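Signal recognition particle 54 kDa protein (Aeropyrum pernix, PDB 7EPK) is an SRP54-family protein of the signal recognition particle, built from a helical bundle domain, a P-loop-type GTPase domain and a signal peptide binding domain. Local coordinates at residues 127-141 with 152-166. Numbering follows the deposited sequence.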
loop_
_atom_site.group_PDB
_atom_site.type_symbol
_atom_site.label_atom_id
_atom_site.label_comp_id
_atom_site.label_asym_id
_atom_site.label_seq_id
_atom_site.Cartn_x
_atom_site.Cartn_y
_atom_site.Cartn_z
ATOM N N VAL A 127 -20.731 -6.736 -15.429
ATOM C CA VAL A 127 -21.010 -5.315 -15.070
ATOM C C VAL A 127 -22.172 -4.779 -15.911
ATOM O O VAL A 127 -22.095 -4.904 -17.157
ATOM C CB VAL A 127 -19.753 -4.456 -15.290
ATOM C CG1 VAL A 127 -19.994 -2.977 -15.007
ATOM C CG2 VAL A 127 -18.599 -4.974 -14.461
ATOM N N GLY A 128 -23.157 -4.148 -15.259
ATOM C CA GLY A 128 -24.150 -3.256 -15.903
ATOM C C GLY A 128 -23.979 -1.808 -15.458
ATOM O O GLY A 128 -23.581 -1.614 -14.291
ATOM N N LEU A 129 -24.192 -0.841 -16.370
ATOM C CA LEU A 129 -24.353 0.622 -16.097
ATOM C C LEU A 129 -25.845 1.001 -16.176
ATOM O O LEU A 129 -26.626 0.289 -16.824
ATOM C CB LEU A 129 -23.522 1.439 -17.094
ATOM C CG LEU A 129 -22.007 1.466 -16.838
ATOM C CD1 LEU A 129 -21.220 1.838 -18.081
ATOM C CD2 LEU A 129 -21.648 2.437 -15.735
ATOM N N VAL A 130 -26.245 2.077 -15.513
ATOM C CA VAL A 130 -27.644 2.592 -15.481
ATOM C C VAL A 130 -27.596 4.104 -15.688
ATOM O O VAL A 130 -26.967 4.795 -14.839
ATOM C CB VAL A 130 -28.308 2.262 -14.138
ATOM C CG1 VAL A 130 -29.628 2.986 -13.952
ATOM C CG2 VAL A 130 -28.477 0.768 -13.936
ATOM N N SER A 131 -28.239 4.620 -16.741
ATOM C CA SER A 131 -28.402 6.085 -16.971
ATOM C C SER A 131 -29.645 6.580 -16.213
ATOM O O SER A 131 -30.776 6.328 -16.669
ATOM C CB SER A 131 -28.453 6.449 -18.446
ATOM O OG SER A 131 -28.447 7.867 -18.628
ATOM N N SER A 132 -29.439 7.235 -15.070
ATOM C CA SER A 132 -30.507 7.894 -14.278
ATOM C C SER A 132 -30.573 9.376 -14.658
ATOM O O SER A 132 -31.638 9.984 -14.410
ATOM C CB SER A 132 -30.281 7.735 -12.797
ATOM O OG SER A 132 -29.475 8.804 -12.295
ATOM N N ASP A 133 -29.469 9.941 -15.173
ATOM C CA ASP A 133 -29.357 11.387 -15.498
ATOM C C ASP A 133 -30.475 11.733 -16.479
ATOM O O ASP A 133 -30.589 11.053 -17.507
ATOM C CB ASP A 133 -27.994 11.750 -16.081
ATOM C CG ASP A 133 -27.760 13.240 -16.296
ATOM O OD1 ASP A 133 -28.683 14.044 -15.968
ATOM O OD2 ASP A 133 -26.631 13.592 -16.784
ATOM N N THR A 134 -31.265 12.749 -16.132
ATOM C CA THR A 134 -32.553 13.129 -16.768
ATOM C C THR A 134 -32.434 14.537 -17.374
ATOM O O THR A 134 -33.169 14.798 -18.339
ATOM C CB THR A 134 -33.653 12.941 -15.711
ATOM O OG1 THR A 134 -34.342 11.740 -16.065
ATOM C CG2 THR A 134 -34.614 14.102 -15.557
ATOM N N HIS A 135 -31.504 15.359 -16.861
ATOM C CA HIS A 135 -31.435 16.837 -16.999
ATOM C C HIS A 135 -30.418 17.238 -18.065
ATOM O O HIS A 135 -30.675 18.204 -18.795
ATOM C CB HIS A 135 -31.051 17.492 -15.667
ATOM C CG HIS A 135 -31.894 17.078 -14.515
ATOM N ND1 HIS A 135 -33.268 17.192 -14.529
ATOM C CD2 HIS A 135 -31.563 16.561 -13.311
ATOM C CE1 HIS A 135 -33.754 16.754 -13.380
ATOM N NE2 HIS A 135 -32.724 16.356 -12.613
ATOM N N ARG A 136 -29.260 16.586 -18.077
ATOM C CA ARG A 136 -28.226 16.779 -19.125
ATOM C C ARG A 136 -28.732 16.075 -20.374
ATOM O O ARG A 136 -29.136 14.920 -20.309
ATOM C CB ARG A 136 -26.874 16.211 -18.677
ATOM C CG ARG A 136 -25.714 16.558 -19.592
ATOM C CD ARG A 136 -24.482 15.796 -19.189
ATOM N NE ARG A 136 -23.369 15.914 -20.125
ATOM C CZ ARG A 136 -23.289 15.323 -21.322
ATOM N NH1 ARG A 136 -24.288 14.591 -21.792
ATOM N NH2 ARG A 136 -22.198 15.470 -22.053
ATOM N N PRO A 137 -28.750 16.736 -21.544
ATOM C CA PRO A 137 -29.142 16.059 -22.776
ATOM C C PRO A 137 -28.013 15.122 -23.216
ATOM O O PRO A 137 -26.871 15.420 -22.965
ATOM C CB PRO A 137 -29.371 17.226 -23.741
ATOM C CG PRO A 137 -28.401 18.298 -23.258
ATOM C CD PRO A 137 -28.348 18.137 -21.752
ATOM N N GLY A 138 -28.361 13.984 -23.805
ATOM C CA GLY A 138 -27.391 13.048 -24.410
ATOM C C GLY A 138 -26.667 12.224 -23.368
ATOM O O GLY A 138 -25.685 11.539 -23.731
ATOM N N ALA A 139 -27.157 12.263 -22.126
ATOM C CA ALA A 139 -26.692 11.431 -20.990
ATOM C C ALA A 139 -26.880 9.947 -21.325
ATOM O O ALA A 139 -25.898 9.194 -21.247
ATOM C CB ALA A 139 -27.455 11.816 -19.749
ATOM N N TYR A 140 -28.111 9.564 -21.669
ATOM C CA TYR A 140 -28.502 8.191 -22.088
ATOM C C TYR A 140 -27.468 7.710 -23.117
ATOM O O TYR A 140 -26.900 6.621 -22.955
ATOM C CB TYR A 140 -29.963 8.170 -22.587
ATOM C CG TYR A 140 -30.485 6.833 -23.068
ATOM C CD1 TYR A 140 -30.214 6.367 -24.352
ATOM C CD2 TYR A 140 -31.248 6.018 -22.242
ATOM C CE1 TYR A 140 -30.649 5.124 -24.789
ATOM C CE2 TYR A 140 -31.702 4.780 -22.673
ATOM C CZ TYR A 140 -31.396 4.329 -23.944
ATOM O OH TYR A 140 -31.861 3.115 -24.355
ATOM N N GLU A 141 -27.204 8.521 -24.140
ATOM C CA GLU A 141 -26.438 8.092 -25.340
ATOM C C GLU A 141 -24.963 7.971 -24.943
ATOM O O GLU A 141 -24.347 6.944 -25.318
ATOM C CB GLU A 141 -26.661 9.055 -26.512
ATOM C CG GLU A 141 -28.102 9.113 -26.999
ATOM C CD GLU A 141 -28.984 10.097 -26.242
ATOM O OE1 GLU A 141 -29.499 9.740 -25.170
ATOM O OE2 GLU A 141 -29.150 11.226 -26.727
ATOM N N ALA A 152 -19.927 -3.891 -21.078
ATOM C CA ALA A 152 -20.845 -3.980 -19.918
ATOM C C ALA A 152 -22.275 -3.760 -20.406
ATOM O O ALA A 152 -22.457 -2.906 -21.304
ATOM C CB ALA A 152 -20.473 -2.951 -18.870
ATOM N N MET A 153 -23.239 -4.465 -19.801
ATOM C CA MET A 153 -24.685 -4.297 -20.087
ATOM C C MET A 153 -25.098 -2.858 -19.760
ATOM O O MET A 153 -24.319 -2.134 -19.127
ATOM C CB MET A 153 -25.538 -5.277 -19.284
ATOM C CG MET A 153 -25.211 -6.735 -19.558
ATOM S SD MET A 153 -26.086 -7.876 -18.442
ATOM C CE MET A 153 -25.086 -9.344 -18.691
ATOM N N PHE A 154 -26.271 -2.443 -20.224
ATOM C CA PHE A 154 -26.769 -1.053 -20.078
ATOM C C PHE A 154 -28.272 -1.070 -19.824
ATOM O O PHE A 154 -28.970 -2.027 -20.200
ATOM C CB PHE A 154 -26.445 -0.215 -21.314
ATOM C CG PHE A 154 -27.054 1.168 -21.328
ATOM C CD1 PHE A 154 -26.388 2.248 -20.771
ATOM C CD2 PHE A 154 -28.282 1.400 -21.930
ATOM C CE1 PHE A 154 -26.953 3.515 -20.796
ATOM C CE2 PHE A 154 -28.845 2.668 -21.953
ATOM C CZ PHE A 154 -28.182 3.724 -21.381
ATOM N N TYR A 155 -28.739 -0.022 -19.160
ATOM C CA TYR A 155 -30.166 0.313 -19.029
ATOM C C TYR A 155 -30.274 1.782 -18.642
ATOM O O TYR A 155 -29.542 2.207 -17.745
ATOM C CB TYR A 155 -30.851 -0.568 -17.996
ATOM C CG TYR A 155 -32.299 -0.210 -17.820
ATOM C CD1 TYR A 155 -32.663 0.966 -17.190
ATOM C CD2 TYR A 155 -33.306 -1.013 -18.335
ATOM C CE1 TYR A 155 -33.993 1.305 -17.023
ATOM C CE2 TYR A 155 -34.642 -0.680 -18.181
ATOM C CZ TYR A 155 -34.982 0.483 -17.518
ATOM O OH TYR A 155 -36.275 0.841 -17.333
ATOM N N GLY A 156 -31.178 2.502 -19.306
ATOM C CA GLY A 156 -31.470 3.919 -19.052
ATOM C C GLY A 156 -32.835 4.328 -19.571
ATOM O O GLY A 156 -33.436 3.591 -20.335
ATOM N N GLU A 157 -33.292 5.493 -19.134
ATOM C CA GLU A 157 -34.484 6.216 -19.616
ATOM C C GLU A 157 -34.134 7.705 -19.585
ATOM O O GLU A 157 -33.607 8.163 -18.552
ATOM C CB GLU A 157 -35.669 5.936 -18.702
ATOM C CG GLU A 157 -36.014 4.465 -18.569
ATOM C CD GLU A 157 -36.992 4.190 -17.435
ATOM O OE1 GLU A 157 -37.764 5.138 -17.033
ATOM O OE2 GLU A 157 -36.992 3.033 -16.936
ATOM N N ARG A 158 -34.424 8.424 -20.669
ATOM C CA ARG A 158 -34.088 9.860 -20.848
ATOM C C ARG A 158 -35.085 10.756 -20.085
ATOM O O ARG A 158 -34.791 11.964 -19.948
ATOM C CB ARG A 158 -34.128 10.207 -22.338
ATOM C CG ARG A 158 -33.325 9.293 -23.250
ATOM C CD ARG A 158 -33.623 9.652 -24.693
ATOM N NE ARG A 158 -32.778 8.910 -25.608
ATOM C CZ ARG A 158 -32.977 7.641 -25.972
ATOM N NH1 ARG A 158 -34.010 6.962 -25.497
ATOM N NH2 ARG A 158 -32.138 7.053 -26.813
ATOM N N GLU A 159 -36.214 10.198 -19.622
ATOM C CA GLU A 159 -37.390 10.930 -19.067
ATOM C C GLU A 159 -37.990 10.081 -17.952
ATOM O O GLU A 159 -37.999 8.862 -18.135
ATOM C CB GLU A 159 -38.466 11.158 -20.140
ATOM C CG GLU A 159 -39.008 9.876 -20.799
ATOM C CD GLU A 159 -40.227 9.213 -20.157
ATOM O OE1 GLU A 159 -41.129 9.942 -19.697
ATOM O OE2 GLU A 159 -40.292 7.959 -20.121
ATOM N N GLY A 160 -38.461 10.698 -16.865
ATOM C CA GLY A 160 -39.211 10.030 -15.779
ATOM C C GLY A 160 -38.732 10.443 -14.403
ATOM O O GLY A 160 -37.814 11.297 -14.329
ATOM N N ASP A 161 -39.354 9.882 -13.358
ATOM C CA ASP A 161 -38.854 9.931 -11.952
ATOM C C ASP A 161 -37.474 9.260 -11.916
ATOM O O ASP A 161 -37.349 8.049 -12.114
ATOM C CB ASP A 161 -39.840 9.285 -10.965
ATOM C CG ASP A 161 -39.378 9.228 -9.515
ATOM O OD1 ASP A 161 -38.505 10.050 -9.119
ATOM O OD2 ASP A 161 -39.896 8.350 -8.787
ATOM N N PRO A 162 -36.386 10.018 -11.657
ATOM C CA PRO A 162 -35.042 9.435 -11.658
ATOM C C PRO A 162 -34.885 8.233 -10.709
ATOM O O PRO A 162 -34.209 7.291 -11.072
ATOM C CB PRO A 162 -34.154 10.622 -11.255
ATOM C CG PRO A 162 -34.955 11.834 -11.667
ATOM C CD PRO A 162 -36.382 11.452 -11.348
ATOM N N ALA A 163 -35.540 8.265 -9.549
ATOM C CA ALA A 163 -35.520 7.170 -8.554
ATOM C C ALA A 163 -36.084 5.899 -9.185
ATOM O O ALA A 163 -35.469 4.829 -9.001
ATOM C CB ALA A 163 -36.295 7.549 -7.325
ATOM N N GLU A 164 -37.202 6.010 -9.910
ATOM C CA GLU A 164 -37.886 4.832 -10.508
ATOM C C GLU A 164 -37.078 4.367 -11.723
ATOM O O GLU A 164 -37.050 3.163 -12.001
ATOM C CB GLU A 164 -39.342 5.154 -10.854
ATOM C CG GLU A 164 -40.229 5.300 -9.632
ATOM C CD GLU A 164 -40.588 3.991 -8.944
ATOM O OE1 GLU A 164 -41.163 3.102 -9.632
ATOM O OE2 GLU A 164 -40.294 3.858 -7.721
ATOM N N ILE A 165 -36.418 5.282 -12.415
ATOM C CA ILE A 165 -35.551 4.914 -13.572
ATOM C C ILE A 165 -34.412 4.053 -13.035
ATOM O O ILE A 165 -34.063 3.021 -13.655
ATOM C CB ILE A 165 -35.014 6.155 -14.299
ATOM C CG1 ILE A 165 -36.163 6.965 -14.908
ATOM C CG2 ILE A 165 -33.983 5.726 -15.327
ATOM C CD1 ILE A 165 -35.778 8.346 -15.394
ATOM N N ALA A 166 -33.854 4.494 -11.914
ATOM C CA ALA A 166 -32.705 3.852 -11.257
ATOM C C ALA A 166 -33.166 2.495 -10.695
ATOM O O ALA A 166 -32.509 1.486 -10.965
ATOM C CB ALA A 166 -32.151 4.817 -10.228
#
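G128 and M153 pair in parallel register, and the short strands 127-131 and 153-156 run 17° apart with axes 4.5 Å from each other at closest. M153 N donates to V127 O (2.9 Å), L129 N to M153 O (3.0 Å) and S131 N to Y155 O (2.9 Å); the intervening bond from Y155 N to L129 O is weak. Beyond the strands, the Y140 ring is sandwiched. It reaches out from the start of helix 139-150, its CG opposite the backbone N (chi1 179°), to the 153-156 strand, where F154 turns its edge to one face in a T-shaped pair, planes at 90° and CE2 3.6 Å from Y140 CE2. Over the opposite face lies the R158 guanidinium, CZ 3.8 Å from the ring centroid, a cation-pi contact; R158 NE also makes a salt bridge with E141 OE1, through a weak hydrogen bond of 3.4 Å. G156 O lies at the edge of the Y140 ring, near its plane. On helix 162-175, I165 places CG2 3.5 Å from S131 O and turns CD1 to T134 OG1. The contact is a beta-alpha-beta crossover at the margin of the GTPase-domain sheet: helix 139-150 connects the two strands, 153-156 is an edge strand of the sheet within this chain, and 127-131 also bonds to strand 180-184, while A166 packs against helix 194-208.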